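Local atomic coordinates of serpin-ZX (Arabidopsis thaliana, PDB entry 3LE2), a protein that inhibits metacaspase-9 and restrains the protease RD21A, trapping its target covalently after cleavage of its reactive centre loop and so limiting programmed cell death. Residues 19-24 with 248-253; 11-16 with 380-385; 293-296 with 302-305. All blocks are in the same frame, centred on the assembly; numbering follows the deposited sequence. Where two conformers were deposited one is given.

Interaction 1 (19-24 with 248-253)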
# COMPACT_ATOMS: atom_id res chain seq x y z
N LEU A 19 -9.26 5.82 3.06
CA LEU A 19 -9.34 5.05 1.82
C LEU A 19 -9.36 3.56 2.15
O LEU A 19 -10.23 2.82 1.68
CB LEU A 19 -8.19 5.41 0.88
CG LEU A 19 -8.03 4.55 -0.39
CD1 LEU A 19 -9.29 4.57 -1.21
CD2 LEU A 19 -6.83 5.00 -1.22
N ALA A 20 -8.43 3.11 3.00
CA ALA A 20 -8.42 1.69 3.40
C ALA A 20 -9.75 1.27 4.03
O ALA A 20 -10.22 0.15 3.82
CB ALA A 20 -7.27 1.41 4.35
N LYS A 21 -10.35 2.15 4.82
CA LYS A 21 -11.65 1.88 5.43
C LYS A 21 -12.69 1.66 4.35
O LYS A 21 -13.44 0.69 4.39
CB LYS A 21 -12.07 3.04 6.34
CG LYS A 21 -13.44 2.89 7.02
CD LYS A 21 -13.43 1.86 8.15
CE LYS A 21 -14.75 1.84 8.91
NZ LYS A 21 -14.79 0.85 10.03
N HIS A 22 -12.73 2.57 3.37
CA HIS A 22 -13.69 2.45 2.28
C HIS A 22 -13.47 1.21 1.41
O HIS A 22 -14.42 0.60 0.96
CB HIS A 22 -13.71 3.70 1.41
CG HIS A 22 -14.33 4.89 2.09
ND1 HIS A 22 -15.33 5.64 1.51
CD2 HIS A 22 -14.10 5.45 3.30
CE1 HIS A 22 -15.68 6.62 2.34
NE2 HIS A 22 -14.94 6.52 3.43
N VAL A 23 -12.21 0.84 1.16
CA VAL A 23 -11.94 -0.39 0.42
C VAL A 23 -12.47 -1.59 1.19
O VAL A 23 -13.18 -2.43 0.64
CB VAL A 23 -10.45 -0.60 0.14
CG1 VAL A 23 -10.21 -2.00 -0.44
CG2 VAL A 23 -9.91 0.50 -0.77
N ILE A 24 -12.16 -1.66 2.47
CA ILE A 24 -12.65 -2.74 3.31
C ILE A 24 -14.17 -2.84 3.29
O ILE A 24 -14.73 -3.93 3.41
CB ILE A 24 -12.11 -2.62 4.75
CG1 ILE A 24 -10.59 -2.80 4.73
CG2 ILE A 24 -12.75 -3.66 5.67
CD1 ILE A 24 -9.88 -2.36 5.99
N GLY A 248 -12.55 -6.32 17.31
CA GLY A 248 -12.33 -4.90 17.52
C GLY A 248 -11.88 -4.13 16.29
O GLY A 248 -11.80 -2.90 16.31
N LEU A 249 -11.59 -4.86 15.21
CA LEU A 249 -10.94 -4.25 14.06
C LEU A 249 -11.65 -3.00 13.57
O LEU A 249 -11.04 -1.95 13.40
CB LEU A 249 -10.79 -5.26 12.90
CG LEU A 249 -9.85 -4.81 11.76
CD1 LEU A 249 -8.57 -4.27 12.37
CD2 LEU A 249 -9.54 -5.94 10.81
N SER A 250 -12.95 -3.11 13.33
CA SER A 250 -13.68 -2.01 12.73
C SER A 250 -13.59 -0.75 13.57
O SER A 250 -13.40 0.34 13.04
CB SER A 250 -15.14 -2.41 12.51
OG SER A 250 -15.81 -1.37 11.83
N ASP A 251 -13.72 -0.89 14.88
CA ASP A 251 -13.68 0.27 15.76
C ASP A 251 -12.28 0.88 15.80
O ASP A 251 -12.13 2.11 15.82
CB ASP A 251 -14.15 -0.12 17.16
CG ASP A 251 -15.66 -0.25 17.27
OD1 ASP A 251 -16.37 -0.01 16.26
OD2 ASP A 251 -16.15 -0.61 18.36
N LEU A 252 -11.27 0.03 15.81
CA LEU A 252 -9.90 0.51 15.79
C LEU A 252 -9.65 1.33 14.54
O LEU A 252 -8.99 2.36 14.60
CB LEU A 252 -8.92 -0.65 15.84
CG LEU A 252 -7.46 -0.22 15.71
CD1 LEU A 252 -7.12 0.79 16.81
CD2 LEU A 252 -6.55 -1.44 15.75
N LEU A 253 -10.17 0.87 13.41
CA LEU A 253 -9.97 1.59 12.15
C LEU A 253 -10.75 2.92 12.18
O LEU A 253 -10.29 3.94 11.67
CB LEU A 253 -10.32 0.72 10.94
CG LEU A 253 -9.99 1.29 9.55
CD1 LEU A 253 -8.49 1.68 9.39
CD2 LEU A 253 -10.38 0.33 8.47
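Lys21 and Ile24, one turn apart on the N-terminal helix 5-25 of the serpin fold, meet Leu253 of helix 249-258. The two helices run nearly antiparallel, at 150° between their short segments, but their axes stay 11.3 Å apart, so long side chains must span the gap. Ala20 turns towards the other helix yet stops short of it; its methyl packs instead on Phe35 of strand 33-35. Lys21, modelled in two conformers, does most of the bridging. In the one given, with CG anti to the backbone N (chi1 179°) and a bend at chi2, its methylenes slide past Leu253 in the opposite direction, and CD lies beside Leu253 CD2. The ammonium group reaches the preceding turn of the partner helix, where in this conformer NZ makes a weak hydrogen bond of 3.4 Å to Ser250 O and lies 3.0 Å from Ser250 OG. Its stronger partner is Asp254, with which it forms a salt bridge, while the aliphatic part of the lysine lies along the leucine. Leu253 also rests on Leu371 of strand 370-376. Ile24 completes the contact tip to tip, its CD1 3.7 Å from Leu253 CD2.

Interaction 2 (11-16 with 380-385)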
# COMPACT_ATOMS: atom_id res chain seq x y z
N LEU A 11 -0.67 14.30 6.41
CA LEU A 11 -2.06 14.41 5.98
C LEU A 11 -2.47 13.28 5.02
O LEU A 11 -3.52 12.68 5.19
CB LEU A 11 -2.32 15.78 5.35
CG LEU A 11 -2.12 16.95 6.31
CD1 LEU A 11 -2.13 18.27 5.56
CD2 LEU A 11 -3.17 16.95 7.41
N GLN A 12 -1.62 12.99 4.03
CA GLN A 12 -1.90 11.91 3.07
C GLN A 12 -2.15 10.58 3.74
O GLN A 12 -3.07 9.86 3.38
CB GLN A 12 -0.75 11.74 2.08
CG GLN A 12 -0.67 12.77 0.99
CD GLN A 12 0.10 12.25 -0.22
OE1 GLN A 12 0.02 12.82 -1.32
NE2 GLN A 12 0.82 11.15 -0.03
N ASN A 13 -1.31 10.24 4.71
CA ASN A 13 -1.40 8.94 5.35
C ASN A 13 -2.72 8.76 6.09
O ASN A 13 -3.24 7.66 6.18
CB ASN A 13 -0.21 8.68 6.28
CG ASN A 13 1.11 8.58 5.53
OD1 ASN A 13 1.13 8.34 4.32
ND2 ASN A 13 2.21 8.76 6.24
N GLN A 14 -3.25 9.86 6.64
CA GLN A 14 -4.54 9.82 7.32
C GLN A 14 -5.66 9.55 6.33
O GLN A 14 -6.52 8.71 6.55
CB GLN A 14 -4.83 11.12 8.08
CG GLN A 14 -6.30 11.27 8.46
CD GLN A 14 -6.59 12.49 9.34
OE1 GLN A 14 -5.81 13.44 9.39
NE2 GLN A 14 -7.72 12.45 10.03
N VAL A 15 -5.66 10.31 5.24
CA VAL A 15 -6.62 10.10 4.16
C VAL A 15 -6.50 8.67 3.64
O VAL A 15 -7.50 8.01 3.33
CB VAL A 15 -6.33 11.08 3.00
CG1 VAL A 15 -7.11 10.71 1.76
CG2 VAL A 15 -6.61 12.53 3.44
N SER A 16 -5.26 8.17 3.56
CA SER A 16 -5.02 6.80 3.11
C SER A 16 -5.70 5.76 4.01
O SER A 16 -6.21 4.75 3.53
CB SER A 16 -3.51 6.53 2.99
OG SER A 16 -2.95 7.15 1.84
N GLY A 380 8.69 8.54 6.15
CA GLY A 380 7.34 8.31 6.65
C GLY A 380 6.32 7.90 5.59
O GLY A 380 5.15 7.77 5.89
N VAL A 381 6.76 7.71 4.35
CA VAL A 381 5.85 7.28 3.28
C VAL A 381 5.32 5.85 3.52
O VAL A 381 6.06 4.95 3.92
CB VAL A 381 6.54 7.40 1.89
CG1 VAL A 381 5.77 6.61 0.80
CG2 VAL A 381 6.70 8.87 1.49
N VAL A 382 4.02 5.65 3.29
CA VAL A 382 3.39 4.34 3.49
C VAL A 382 3.30 3.54 2.18
O VAL A 382 2.65 3.98 1.24
CB VAL A 382 1.97 4.51 4.08
CG1 VAL A 382 1.20 3.18 4.14
CG2 VAL A 382 2.05 5.20 5.45
N LEU A 383 3.96 2.38 2.11
CA LEU A 383 3.87 1.51 0.93
C LEU A 383 2.59 0.70 0.85
O LEU A 383 2.03 0.54 -0.23
CB LEU A 383 5.04 0.52 0.85
CG LEU A 383 6.37 1.09 0.40
CD1 LEU A 383 6.95 1.96 1.53
CD2 LEU A 383 7.31 -0.05 0.05
N PHE A 384 2.15 0.16 1.99
CA PHE A 384 1.00 -0.74 2.01
C PHE A 384 0.16 -0.50 3.24
O PHE A 384 0.69 -0.26 4.32
CB PHE A 384 1.44 -2.21 2.05
CG PHE A 384 2.14 -2.69 0.81
CD1 PHE A 384 1.44 -2.87 -0.38
CD2 PHE A 384 3.49 -3.02 0.84
CE1 PHE A 384 2.09 -3.33 -1.52
CE2 PHE A 384 4.14 -3.47 -0.29
CZ PHE A 384 3.44 -3.63 -1.48
N ILE A 385 -1.16 -0.59 3.07
CA ILE A 385 -2.10 -0.73 4.18
C ILE A 385 -2.94 -1.98 3.91
O ILE A 385 -3.30 -2.25 2.77
CB ILE A 385 -3.03 0.49 4.30
CG1 ILE A 385 -2.23 1.77 4.45
CG2 ILE A 385 -4.03 0.31 5.47
CD1 ILE A 385 -3.07 3.03 4.44
O HOH W 1 2.41 8.28 1.85
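Asn13 faces Val382 and Ser16 faces Ile385, helix 5-25 passing beside strand 382-388 with CA atoms 6.9 Å apart at the first pair and 8.1 Å at the second. The three-residue step is the same on both elements, and all four side chains leave their backbones towards the opposite segment.

Asn13 carries the polar part. Its CG stands anti to the carbonyl carbon (chi1 -66°), which sends the amide out to the turn that precedes the strand. There ND2 donates to Gly380 O at 3.1 Å. The N-H...O angle is 145°, and the donor sits 26° out of the carbonyl plane, so the bond is made somewhat askew. The other end of the amide is engaged as well: a water donates to Asn13 OD1 at 2.8 Å and weakly accepts from Val382 N. One carboxamide thus addresses the backbone on both sides of Val381, directly at Gly380 and through water at Val382. Between these two links the amide crosses the valine obliquely, with Asn13 OD1 3.5 Å from Val382 CG2.

In the serpin fold this is where the N-terminal helix lies against strands near the C-terminal end of the chain, 370-376 and 382-388. Pro37, at the start of helix 37-49, touches Ser16, Val382 and Ile385 alike. Beyond Val382 the strand carries a classic beta bulge, Leu383 and Phe384 both facing Val374.

One turn along the helix the contact becomes apolar. Ile385 reaches Ser16 with its CG1 branch, and the terminal CD1 lies 3.8 Å from Ser16 CB. The same methyl reaches the helix backbone, Ile385 CD1 being 3.7 Å from Ser16 O.

Interaction 3 (293-296 with 302-305)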
# COMPACT_ATOMS: atom_id res chain seq x y z
N VAL A 293 -14.28 3.50 -4.96
CA VAL A 293 -14.06 3.93 -3.57
C VAL A 293 -13.63 5.38 -3.53
O VAL A 293 -13.97 6.09 -2.60
CB VAL A 293 -13.01 3.10 -2.78
CG1 VAL A 293 -13.40 1.65 -2.73
CG2 VAL A 293 -11.63 3.30 -3.35
N LEU A 294 -12.86 5.81 -4.54
CA LEU A 294 -12.41 7.19 -4.58
C LEU A 294 -13.59 8.14 -4.76
O LEU A 294 -13.67 9.14 -4.05
CB LEU A 294 -11.36 7.40 -5.67
CG LEU A 294 -9.97 6.87 -5.34
CD1 LEU A 294 -9.14 6.88 -6.61
CD2 LEU A 294 -9.30 7.69 -4.24
N LYS A 295 -14.49 7.83 -5.69
CA LYS A 295 -15.73 8.59 -5.82
C LYS A 295 -16.45 8.66 -4.48
O LYS A 295 -16.98 9.71 -4.10
CB LYS A 295 -16.64 7.97 -6.90
CG LYS A 295 -16.25 8.39 -8.30
CD LYS A 295 -16.67 7.39 -9.34
CE LYS A 295 -18.16 7.30 -9.47
NZ LYS A 295 -18.49 6.44 -10.64
N GLY A 296 -16.44 7.55 -3.76
CA GLY A 296 -17.02 7.48 -2.43
C GLY A 296 -16.43 8.48 -1.46
O GLY A 296 -17.15 9.05 -0.65
N PRO A 302 -12.46 13.41 -11.51
CA PRO A 302 -11.69 12.68 -12.53
C PRO A 302 -12.51 11.64 -13.30
O PRO A 302 -12.15 11.32 -14.43
CB PRO A 302 -10.60 11.99 -11.71
CG PRO A 302 -10.44 12.89 -10.49
CD PRO A 302 -11.83 13.33 -10.18
N PHE A 303 -13.60 11.15 -12.71
CA PHE A 303 -14.42 10.08 -13.30
C PHE A 303 -15.74 10.56 -13.89
O PHE A 303 -16.57 9.76 -14.31
CB PHE A 303 -14.67 9.01 -12.23
CG PHE A 303 -13.45 8.68 -11.44
CD1 PHE A 303 -12.53 7.76 -11.91
CD2 PHE A 303 -13.19 9.34 -10.25
CE1 PHE A 303 -11.37 7.48 -11.20
CE2 PHE A 303 -12.04 9.07 -9.52
CZ PHE A 303 -11.12 8.13 -10.01
N SER A 304 -15.93 11.87 -13.93
CA SER A 304 -17.14 12.46 -14.48
C SER A 304 -16.82 13.19 -15.77
O SER A 304 -15.75 13.80 -15.89
CB SER A 304 -17.76 13.43 -13.48
OG SER A 304 -18.82 14.17 -14.07
N GLY A 305 -17.73 13.12 -16.73
CA GLY A 305 -17.52 13.81 -17.99
C GLY A 305 -17.61 15.30 -17.79
O GLY A 305 -17.12 16.08 -18.60
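Phe303 lays its ring against Leu294 and Lys295 as the chain returns past the end of helix 291-296, and its side chain can be followed outward as an example of one aromatic residue closing a short connection. At the root, Phe303 CB meets the bent aliphatic chain of the lysine, 3.9 Å from Lys295 CD. Phe303 CG, the first ring atom, lies beside the same methylene at 4.1 Å. Farther out along one side, Phe303 CD2 comes closest to the helix, 3.8 Å from Lys295 CG. At the far end of the ring the neighbour changes: Phe303 CZ lies 4.1 Å from Leu294 CD1.

The ring is therefore spanned from root to tip by two consecutive helix residues, the lysine beside its inner part and the leucine at its outer end. Both approach obliquely, and the contact is one of apolar carbons throughout. A first torsion of -44° turns the phenylalanine ring back towards the helix. One ring face also receives the preceding residue, Pro302, whose CB stands 3.9 Å above the plane of the Phe303 ring and is displaced towards the rim.

The surroundings grade from interior to surface. Leu294 is buried and continues inward to Leu44 and Phe62, on helices 37-49 and 54-63, and Pro302 packs on the same two helices. Lys295 is exposed; CG and CD lie against the phenylalanine, and beyond the bend at chi3 the chain leads on from the ring. Phe303 also touches Val324, and Pro302 is tied to that residue through the backbone. The arrangement belongs to the local chain reversal after helix 291-296, which in the serpin fold packs against helices 37-49 and 54-63.

Overall arrangement
From the N terminus, helix 5-25 enters interaction 2 first and interaction 1 about two turns later. Interaction 1 closes first, when the chain reaches helix 249-258 after more than two hundred residues. Interaction 3 then opens and shuts within a short local loop. Interaction 2 closes last, at strand 382-388, and its long loop encloses the other two, which follow one another in series without crossing. Interactions 1 and 2 share the N-terminal helix and meet where Ala20 CB packs 3.6 Å from Ile385 CG2; the helix touches interaction 3 through Leu19 and Val293. It is thereby tied to helix 249-258, strand 382-388 and helix 291-296. Interactions 2 and 3 remain about 7 Å apart at their nearest atoms.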